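Local coordinates for glycerol-3-phosphate dehydrogenase [NAD(P)+] (Coxiella burnetii, PDB 3K96), which probably catalyses the NAD(P)H-dependent reduction of dihydroxyacetone phosphate to sn-glycerol 3-phosphate, the precursor for phospholipid synthesis, at residues Cys212-Thr223 and Ala265-Cys274; Thr133-Arg141 and Glu306-Leu317. All coordinates share one frame; numbering follows the deposited sequence. Where two conformers were deposited one is given.

Contact 1. Residues Cys212-Thr223 and Ala265-Cys274; sequences CGSVKNILAIAT and AGLGDLVLTC
NZ of Lys216 is gripped by several groups: it donates a hydrogen bond to Thr273 OG1 at 3.0 Å, lies 3.6 Å from Asp269 OD1 in a salt bridge, and makes a weak bond to Asn217 OD1. Two helical segments of the all-helical C-terminal domain supply these groups in a buried contact, running roughly parallel; their axes come within 8.8 Å and cross at -29°. Lys216 is the predicted proton acceptor and, with Asp269, a predicted site for sn-glycerol 3-phosphate. Its CG sits between the backbone N and the carbonyl carbon (chi1 64°), and a bend at chi2 carries the chain across Thr273 at about a right angle. The hydroxyl it meets is itself fixed, because Thr273 OG1 donates to Asp269 O at 2.7 Å, one turn back, on the face of that carbonyl plane opposite Thr273 N. Asp269 turns its other oxygen, OD2, to a salt bridge with Lys134. Threonine suits its place doubly: its methyl CG2 packs on Ala220 CB at 3.5 Å. Next to the polar group along the interface, Leu219 CD1 and Leu270 CD1 meet. Where Cys212 meets Gly266, SG lies 3.8 Å from a CA that carries no side chain; at the other end of the contact, Cys274 CB rests 3.5 Å from Thr223 OG1, a hydroxyl bonded back to Leu219 O.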
loop_
_atom_site.group_PDB
_atom_site.type_symbol
_atom_site.label_atom_id
_atom_site.label_comp_id
_atom_site.label_asym_id
_atom_site.label_seq_id
_atom_site.Cartn_x
_atom_site.Cartn_y
_atom_site.Cartn_z
ATOM N N CYS A 212 8.965 -9.506 8.063
ATOM C CA CYS A 212 8.335 -8.430 7.292
ATOM C C CYS A 212 9.158 -7.178 7.439
ATOM O O CYS A 212 9.441 -6.479 6.464
ATOM C CB CYS A 212 6.909 -8.158 7.780
ATOM S SG CYS A 212 5.722 -9.338 7.208
ATOM N N GLY A 213 9.531 -6.879 8.684
ATOM C CA GLY A 213 10.327 -5.704 8.960
ATOM C C GLY A 213 11.717 -5.778 8.363
ATOM O O GLY A 213 12.324 -4.761 8.091
ATOM N N SER A 214 12.240 -6.971 8.142
ATOM C CA SER A 214 13.606 -7.063 7.638
ATOM C C SER A 214 13.665 -6.914 6.107
ATOM O O SER A 214 14.744 -6.825 5.539
ATOM C CB SER A 214 14.238 -8.397 8.056
ATOM O OG SER A 214 13.684 -9.479 7.307
ATOM N N VAL A 215 12.509 -6.892 5.462
ATOM C CA VAL A 215 12.447 -6.761 4.006
ATOM C C VAL A 215 11.901 -5.410 3.507
ATOM O O VAL A 215 12.229 -4.988 2.418
ATOM C CB VAL A 215 11.587 -7.873 3.427
ATOM C CG1 VAL A 215 11.455 -7.734 1.907
ATOM C CG2 VAL A 215 12.197 -9.227 3.773
ATOM N N LYS A 216 11.110 -4.706 4.316
ATOM C CA LYS A 216 10.462 -3.492 3.830
ATOM C C LYS A 216 11.394 -2.396 3.308
ATOM O O LYS A 216 11.045 -1.723 2.347
ATOM C CB LYS A 216 9.554 -2.880 4.875
ATOM C CG LYS A 216 10.295 -2.418 6.097
ATOM C CD LYS A 216 9.804 -1.097 6.490
ATOM C CE LYS A 216 10.643 -0.505 7.589
ATOM N NZ LYS A 216 10.467 0.981 7.518
ATOM N N ASN A 217 12.559 -2.206 3.932
ATOM C CA ASN A 217 13.486 -1.166 3.489
ATOM C C ASN A 217 14.183 -1.496 2.184
ATOM O O ASN A 217 14.614 -0.607 1.477
ATOM C CB ASN A 217 14.528 -0.867 4.541
ATOM C CG ASN A 217 13.963 -0.109 5.716
ATOM O OD1 ASN A 217 12.974 0.632 5.599
ATOM N ND2 ASN A 217 14.610 -0.254 6.853
ATOM N N ILE A 218 14.318 -2.781 1.903
ATOM C CA ILE A 218 14.867 -3.250 0.654
ATOM C C ILE A 218 13.860 -2.854 -0.445
ATOM O O ILE A 218 14.227 -2.346 -1.515
ATOM C CB ILE A 218 14.988 -4.793 0.646
ATOM C CG1 ILE A 218 15.912 -5.295 1.790
ATOM C CG2 ILE A 218 15.475 -5.263 -0.724
ATOM C CD1 ILE A 218 15.894 -6.833 1.973
ATOM N N LEU A 219 12.583 -3.075 -0.166
ATOM C CA LEU A 219 11.525 -2.725 -1.131
ATOM C C LEU A 219 11.421 -1.203 -1.287
ATOM O O LEU A 219 11.123 -0.708 -2.375
ATOM C CB LEU A 219 10.195 -3.362 -0.743
ATOM C CG LEU A 219 10.298 -4.895 -0.619
ATOM C CD1 LEU A 219 8.963 -5.540 -0.208
ATOM C CD2 LEU A 219 10.809 -5.517 -1.909
ATOM N N ALA A 220 11.701 -0.470 -0.213
ATOM C CA ALA A 220 11.701 0.988 -0.256
ATOM C C ALA A 220 12.790 1.478 -1.206
ATOM O O ALA A 220 12.596 2.438 -1.933
ATOM C CB ALA A 220 11.912 1.564 1.156
ATOM N N ILE A 221 13.942 0.807 -1.202
ATOM C CA ILE A 221 15.008 1.179 -2.113
ATOM C C ILE A 221 14.552 0.885 -3.540
ATOM O O ILE A 221 14.690 1.740 -4.412
ATOM C CB ILE A 221 16.314 0.466 -1.820
ATOM C CG1 ILE A 221 16.875 0.907 -0.453
ATOM C CG2 ILE A 221 17.347 0.767 -2.915
ATOM C CD1 ILE A 221 18.187 0.173 -0.098
ATOM N N ALA A 222 13.972 -0.294 -3.756
ATOM C CA ALA A 222 13.492 -0.688 -5.083
ATOM C C ALA A 222 12.456 0.292 -5.625
ATOM O O ALA A 222 12.570 0.760 -6.755
ATOM C CB ALA A 222 12.909 -2.105 -5.046
ATOM N N THR A 223 11.437 0.601 -4.838
ATOM C CA THR A 223 10.426 1.522 -5.290
ATOM C C THR A 223 10.999 2.937 -5.422
ATOM O O THR A 223 10.545 3.723 -6.257
ATOM C CB THR A 223 9.217 1.507 -4.385
ATOM O OG1 THR A 223 9.626 1.812 -3.049
ATOM C CG2 THR A 223 8.555 0.125 -4.415
ATOM N N ALA A 265 2.480 -4.711 10.405
ATOM C CA ALA A 265 3.922 -4.997 10.305
ATOM C C ALA A 265 4.348 -5.368 8.864
ATOM O O ALA A 265 5.512 -5.219 8.493
ATOM C CB ALA A 265 4.312 -6.099 11.290
ATOM N N GLY A 266 3.393 -5.809 8.054
ATOM C CA GLY A 266 3.689 -6.153 6.663
ATOM C C GLY A 266 3.230 -4.987 5.813
ATOM O O GLY A 266 3.922 -3.963 5.710
ATOM N N LEU A 267 2.034 -5.131 5.252
ATOM C CA LEU A 267 1.412 -4.111 4.396
ATOM C C LEU A 267 1.468 -2.678 4.914
ATOM O O LEU A 267 1.822 -1.764 4.177
ATOM C CB LEU A 267 -0.051 -4.486 4.151
ATOM C CG LEU A 267 -0.928 -3.424 3.499
ATOM C CD1 LEU A 267 -0.424 -3.112 2.106
ATOM C CD2 LEU A 267 -2.363 -3.883 3.484
ATOM N N GLY A 268 1.127 -2.469 6.185
ATOM C CA GLY A 268 1.102 -1.123 6.731
ATOM C C GLY A 268 2.410 -0.403 6.608
ATOM O O GLY A 268 2.488 0.667 5.995
ATOM N N ASP A 269 3.449 -1.000 7.196
ATOM C CA ASP A 269 4.792 -0.434 7.192
ATOM C C ASP A 269 5.332 -0.349 5.760
ATOM O O ASP A 269 6.056 0.576 5.403
ATOM C CB ASP A 269 5.700 -1.315 8.037
ATOM C CG ASP A 269 6.880 -0.573 8.621
ATOM O OD1 ASP A 269 7.029 0.654 8.409
ATOM O OD2 ASP A 269 7.668 -1.233 9.338
ATOM N N LEU A 270 4.972 -1.306 4.925
ATOM C CA LEU A 270 5.476 -1.284 3.542
ATOM C C LEU A 270 4.923 -0.125 2.744
ATOM O O LEU A 270 5.668 0.564 2.062
ATOM C CB LEU A 270 5.158 -2.589 2.828
ATOM C CG LEU A 270 5.691 -2.787 1.408
ATOM C CD1 LEU A 270 7.202 -2.887 1.401
ATOM C CD2 LEU A 270 5.087 -4.080 0.872
ATOM N N VAL A 271 3.619 0.100 2.820
ATOM C CA VAL A 271 3.046 1.192 2.063
ATOM C C VAL A 271 3.603 2.522 2.532
ATOM O O VAL A 271 3.959 3.362 1.715
ATOM C CB VAL A 271 1.506 1.168 2.055
ATOM C CG1 VAL A 271 1.038 -0.126 1.426
ATOM C CG2 VAL A 271 0.930 1.339 3.450
ATOM N N LEU A 272 3.729 2.691 3.847
ATOM C CA LEU A 272 4.287 3.916 4.408
ATOM C C LEU A 272 5.685 4.169 3.897
ATOM O O LEU A 272 5.991 5.255 3.373
ATOM C CB LEU A 272 4.361 3.832 5.945
ATOM C CG LEU A 272 5.170 4.963 6.608
ATOM C CD1 LEU A 272 4.452 6.308 6.416
ATOM C CD2 LEU A 272 5.404 4.692 8.093
ATOM N N THR A 273 6.534 3.149 3.992
ATOM C CA THR A 273 7.947 3.316 3.665
ATOM C C THR A 273 8.224 3.437 2.167
ATOM O O THR A 273 9.200 4.083 1.767
ATOM C CB THR A 273 8.784 2.184 4.252
ATOM O OG1 THR A 273 8.402 1.979 5.630
ATOM C CG2 THR A 273 10.278 2.517 4.159
ATOM N N CYS A 274 7.374 2.822 1.351
ATOM C CA CYS A 274 7.547 2.894 -0.099
ATOM C C CYS A 274 6.970 4.169 -0.740
ATOM O O CYS A 274 7.213 4.433 -1.910
ATOM C CB CYS A 274 6.939 1.666 -0.753
ATOM S SG CYS A 274 7.872 0.161 -0.426
#

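Contact 2. Residues Thr133-Arg141 and Glu306-Leu317; sequences TKGLAKGSR and EGLYNTDQVHAL
Gln313 rises from its helix toward Ser140 and folds back at chi2 (-62°), which brings its amide oxygen to the loop backbone. OE1 accepts from Ser140 N at 2.7 Å; the donor lies nearly along the C=O axis, but the bond is bent at the hydrogen, 136°. Water 4 donates to the same oxygen and also pairs with Ser140 OG, while water 3 joins Gln313 NE2 to Gly139 N. Ser140 OG also comes within 2.9 Å of Gln313 O, and Ala316 CB packs against this hydroxyl. A small polar side chain fits here, close to the helix backbone.

With CG anti to the backbone N (chi1 -172°), the Tyr309 ring reaches the loop, its CE2 near Leu136 O, while Gln313 CG of the same helix covers one face, 3.8 Å above the plane and offset toward the rim. The backbone N of Lys138 lies at the ring's edge, near OH, but its angle is too poor for a hydrogen bond.

The loop follows strand 128-131 of the Rossmann-type N-terminal domain, whereas the helix belongs to the C-terminal domain, making this an interdomain contact. Within the loop, Ser140 and Arg141 both face Ala137 in a G1 beta bulge. Leu136 carries the apolar part: its CD1 touches Val314 CG2 and Leu317 CD2, each at 3.8 Å, and it crosses Leu317 at about a right angle.

Toward the helix start, Asn310 ND2 comes 3.7 Å from the CA of Gly135, whose lack of a side chain leaves the amide nitrogen close to the loop backbone. Water 2 accepts from ND2 and donates to Leu136 O. Glu306, a predicted NADPH-binding residue, takes a bond from Ser109 N at OE2; water 1 donates to that oxygen at 2.6 Å and accepts from Lys134 N.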
loop_
_atom_site.group_PDB
_atom_site.type_symbol
_atom_site.label_atom_id
_atom_site.label_comp_id
_atom_site.label_asym_id
_atom_site.label_seq_id
_atom_site.Cartn_x
_atom_site.Cartn_y
_atom_site.Cartn_z
ATOM N N THR A 133 13.965 -2.471 16.666
ATOM C CA THR A 133 14.891 -2.663 15.537
ATOM C C THR A 133 14.235 -3.521 14.454
ATOM O O THR A 133 13.504 -4.450 14.762
ATOM C CB THR A 133 16.160 -3.408 16.009
ATOM O OG1 THR A 133 16.778 -2.673 17.076
ATOM C CG2 THR A 133 17.156 -3.635 14.865
ATOM N N LYS A 134 14.518 -3.219 13.192
ATOM C CA LYS A 134 13.990 -3.983 12.040
ATOM C C LYS A 134 15.169 -4.365 11.146
ATOM O O LYS A 134 16.005 -3.536 10.834
ATOM C CB LYS A 134 12.996 -3.135 11.226
ATOM C CG LYS A 134 11.808 -2.619 12.035
ATOM C CD LYS A 134 10.918 -1.679 11.214
ATOM C CE LYS A 134 9.813 -1.097 12.069
ATOM N NZ LYS A 134 8.978 -0.094 11.381
ATOM N N GLY A 135 15.239 -5.620 10.769
ATOM C CA GLY A 135 16.311 -6.120 9.947
ATOM C C GLY A 135 17.030 -7.285 10.612
ATOM O O GLY A 135 16.997 -7.446 11.830
ATOM N N LEU A 136 17.708 -8.084 9.811
ATOM C CA LEU A 136 18.465 -9.196 10.335
ATOM C C LEU A 136 19.770 -8.694 10.948
ATOM O O LEU A 136 20.296 -7.663 10.537
ATOM C CB LEU A 136 18.765 -10.185 9.219
ATOM C CG LEU A 136 17.554 -10.846 8.589
ATOM C CD1 LEU A 136 17.995 -11.726 7.387
ATOM C CD2 LEU A 136 16.795 -11.677 9.650
ATOM N N ALA A 137 20.286 -9.403 11.937
ATOM C CA ALA A 137 21.551 -9.015 12.556
ATOM C C ALA A 137 22.708 -9.685 11.832
ATOM O O ALA A 137 22.516 -10.516 10.943
ATOM C CB ALA A 137 21.579 -9.404 14.068
ATOM N N LYS A 138 23.913 -9.314 12.231
ATOM C CA LYS A 138 25.152 -9.874 11.692
ATOM C C LYS A 138 25.043 -11.394 11.546
ATOM O O LYS A 138 24.652 -12.084 12.482
ATOM C CB LYS A 138 26.300 -9.513 12.633
ATOM C CG LYS A 138 27.699 -9.989 12.206
ATOM C CD LYS A 138 28.771 -9.458 13.191
ATOM C CE LYS A 138 30.177 -9.920 12.806
ATOM N NZ LYS A 138 30.526 -9.528 11.406
ATOM N N GLY A 139 25.375 -11.907 10.361
ATOM C CA GLY A 139 25.276 -13.338 10.090
ATOM C C GLY A 139 23.894 -13.756 9.590
ATOM O O GLY A 139 23.553 -14.949 9.576
ATOM N N SER A 140 23.107 -12.780 9.147
ATOM C CA SER A 140 21.758 -13.044 8.694
ATOM C C SER A 140 20.935 -13.691 9.801
ATOM O O SER A 140 20.164 -14.609 9.543
ATOM C CB SER A 140 21.774 -13.945 7.456
ATOM O OG SER A 140 22.509 -13.320 6.432
ATOM N N ARG A 141 21.067 -13.185 11.027
ATOM C CA ARG A 141 20.348 -13.762 12.157
ATOM C C ARG A 141 19.075 -13.009 12.516
ATOM O O ARG A 141 19.049 -11.788 12.532
ATOM C CB ARG A 141 21.272 -13.819 13.392
ATOM C CG ARG A 141 22.525 -14.659 13.156
ATOM C CD ARG A 141 23.503 -14.572 14.335
ATOM N NE ARG A 141 23.001 -15.204 15.555
ATOM C CZ ARG A 141 23.606 -15.111 16.739
ATOM N NH1 ARG A 141 24.734 -14.418 16.864
ATOM N NH2 ARG A 141 23.103 -15.726 17.797
ATOM N N GLU A 306 19.879 1.831 6.722
ATOM C CA GLU A 306 19.905 0.396 6.956
ATOM C C GLU A 306 19.605 -0.458 5.767
ATOM O O GLU A 306 19.934 -1.626 5.772
ATOM C CB GLU A 306 18.896 0.031 8.026
ATOM C CG GLU A 306 19.367 0.160 9.418
ATOM C CD GLU A 306 18.203 0.018 10.359
ATOM O OE1 GLU A 306 17.337 0.913 10.298
ATOM O OE2 GLU A 306 18.147 -0.966 11.137
ATOM N N GLY A 307 18.998 0.119 4.738
ATOM C CA GLY A 307 18.573 -0.661 3.580
ATOM C C GLY A 307 19.628 -1.481 2.880
ATOM O O GLY A 307 19.343 -2.596 2.433
ATOM N N LEU A 308 20.830 -0.938 2.733
ATOM C CA LEU A 308 21.905 -1.693 2.054
ATOM C C LEU A 308 22.286 -2.912 2.915
ATOM O O LEU A 308 22.392 -4.022 2.420
ATOM C CB LEU A 308 23.143 -0.838 1.761
ATOM C CG LEU A 308 23.001 0.308 0.763
ATOM C CD1 LEU A 308 22.181 1.419 1.378
ATOM C CD2 LEU A 308 24.369 0.833 0.396
ATOM N N TYR A 309 22.481 -2.680 4.206
ATOM C CA TYR A 309 22.775 -3.758 5.141
ATOM C C TYR A 309 21.637 -4.771 5.129
ATOM O O TYR A 309 21.892 -5.969 5.036
ATOM C CB TYR A 309 22.972 -3.185 6.542
ATOM C CG TYR A 309 23.455 -4.165 7.564
ATOM C CD1 TYR A 309 24.801 -4.532 7.625
ATOM C CD2 TYR A 309 22.592 -4.667 8.526
ATOM C CE1 TYR A 309 25.258 -5.427 8.605
ATOM C CE2 TYR A 309 23.033 -5.550 9.503
ATOM C CZ TYR A 309 24.358 -5.930 9.540
ATOM O OH TYR A 309 24.777 -6.804 10.523
ATOM N N ASN A 310 20.390 -4.313 5.219
ATOM C CA ASN A 310 19.256 -5.231 5.163
ATOM C C ASN A 310 19.312 -6.084 3.886
ATOM O O ASN A 310 19.047 -7.270 3.932
ATOM C CB ASN A 310 17.889 -4.524 5.113
ATOM C CG ASN A 310 17.517 -3.750 6.378
ATOM O OD1 ASN A 310 16.603 -2.916 6.317
ATOM N ND2 ASN A 310 18.187 -4.006 7.505
ATOM N N THR A 311 19.595 -5.450 2.741
ATOM C CA THR A 311 19.622 -6.146 1.459
ATOM C C THR A 311 20.659 -7.255 1.507
ATOM O O THR A 311 20.394 -8.406 1.138
ATOM C CB THR A 311 19.960 -5.193 0.269
ATOM O OG1 THR A 311 19.004 -4.140 0.194
ATOM C CG2 THR A 311 19.950 -5.934 -1.066
ATOM N N ASP A 312 21.836 -6.917 1.994
ATOM C CA ASP A 312 22.917 -7.903 2.061
ATOM C C ASP A 312 22.589 -9.065 2.975
ATOM O O ASP A 312 22.854 -10.214 2.622
ATOM C CB ASP A 312 24.220 -7.225 2.501
ATOM C CG ASP A 312 24.734 -6.248 1.462
ATOM O OD1 ASP A 312 24.260 -6.332 0.289
ATOM O OD2 ASP A 312 25.601 -5.402 1.811
ATOM N N GLN A 313 21.974 -8.788 4.129
ATOM C CA GLN A 313 21.674 -9.875 5.083
ATOM C C GLN A 313 20.565 -10.787 4.577
ATOM O O GLN A 313 20.666 -12.014 4.670
ATOM C CB GLN A 313 21.307 -9.330 6.469
ATOM C CG GLN A 313 22.404 -8.528 7.141
ATOM C CD GLN A 313 23.651 -9.340 7.397
ATOM O OE1 GLN A 313 23.595 -10.480 7.855
ATOM N NE2 GLN A 313 24.789 -8.753 7.107
ATOM N N VAL A 314 19.519 -10.191 4.016
ATOM C CA VAL A 314 18.406 -10.960 3.512
ATOM C C VAL A 314 18.813 -11.739 2.278
ATOM O O VAL A 314 18.417 -12.897 2.121
ATOM C CB VAL A 314 17.168 -10.074 3.245
ATOM C CG1 VAL A 314 16.096 -10.845 2.502
ATOM C CG2 VAL A 314 16.638 -9.536 4.562
ATOM N N HIS A 315 19.625 -11.131 1.425
ATOM C CA HIS A 315 20.103 -11.823 0.212
ATOM C C HIS A 315 20.859 -13.086 0.628
ATOM O O HIS A 315 20.623 -14.156 0.079
ATOM C CB HIS A 315 21.006 -10.926 -0.624
ATOM C CG HIS A 315 21.487 -11.566 -1.896
ATOM N ND1 HIS A 315 22.768 -12.052 -2.051
ATOM C CD2 HIS A 315 20.857 -11.795 -3.068
ATOM C CE1 HIS A 315 22.905 -12.552 -3.267
ATOM N NE2 HIS A 315 21.756 -12.411 -3.904
ATOM N N ALA A 316 21.739 -12.970 1.619
ATOM C CA ALA A 316 22.490 -14.129 2.086
ATOM C C ALA A 316 21.546 -15.185 2.651
ATOM O O ALA A 316 21.726 -16.371 2.411
ATOM C CB ALA A 316 23.553 -13.722 3.137
ATOM N N LEU A 317 20.529 -14.757 3.392
ATOM C CA LEU A 317 19.581 -15.693 3.979
ATOM C C LEU A 317 18.760 -16.378 2.885
ATOM O O LEU A 317 18.549 -17.585 2.929
ATOM C CB LEU A 317 18.649 -14.988 4.964
ATOM C CG LEU A 317 17.686 -15.895 5.705
ATOM C CD1 LEU A 317 18.462 -16.729 6.731
ATOM C CD2 LEU A 317 16.597 -15.093 6.387
HETATM O O HOH W 1 16.007 -0.757 12.656
HETATM O O HOH W 2 19.755 -6.222 8.192
HETATM O O HOH W 3 26.971 -10.812 8.397
HETATM O O HOH W 4 24.845 -12.492 6.392
#

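Contact 1 lies wholly within the helical C-terminal domain, whereas contact 2 brings that domain against a loop of the N-terminal, dinucleotide-binding domain. Along the chain they are nested: 133-141 comes first, then 212-223 and 265-274, and finally 306-317. Their centres are 14 Å apart, and helix 206-228 touches both helix 264-275 and helix 307-320. The two contacts join at Lys134 and Asp269; close by, Gly213 O packs on Lys134 CB at 3.6 Å, Asn217 ND2 makes a weak bond to Asn310 OD1, and Val314 packs against Ser214. Predicted substrate residues from both domains thus converge, consistent with an active site in the interdomain cleft, where cofactor and substrate would meet.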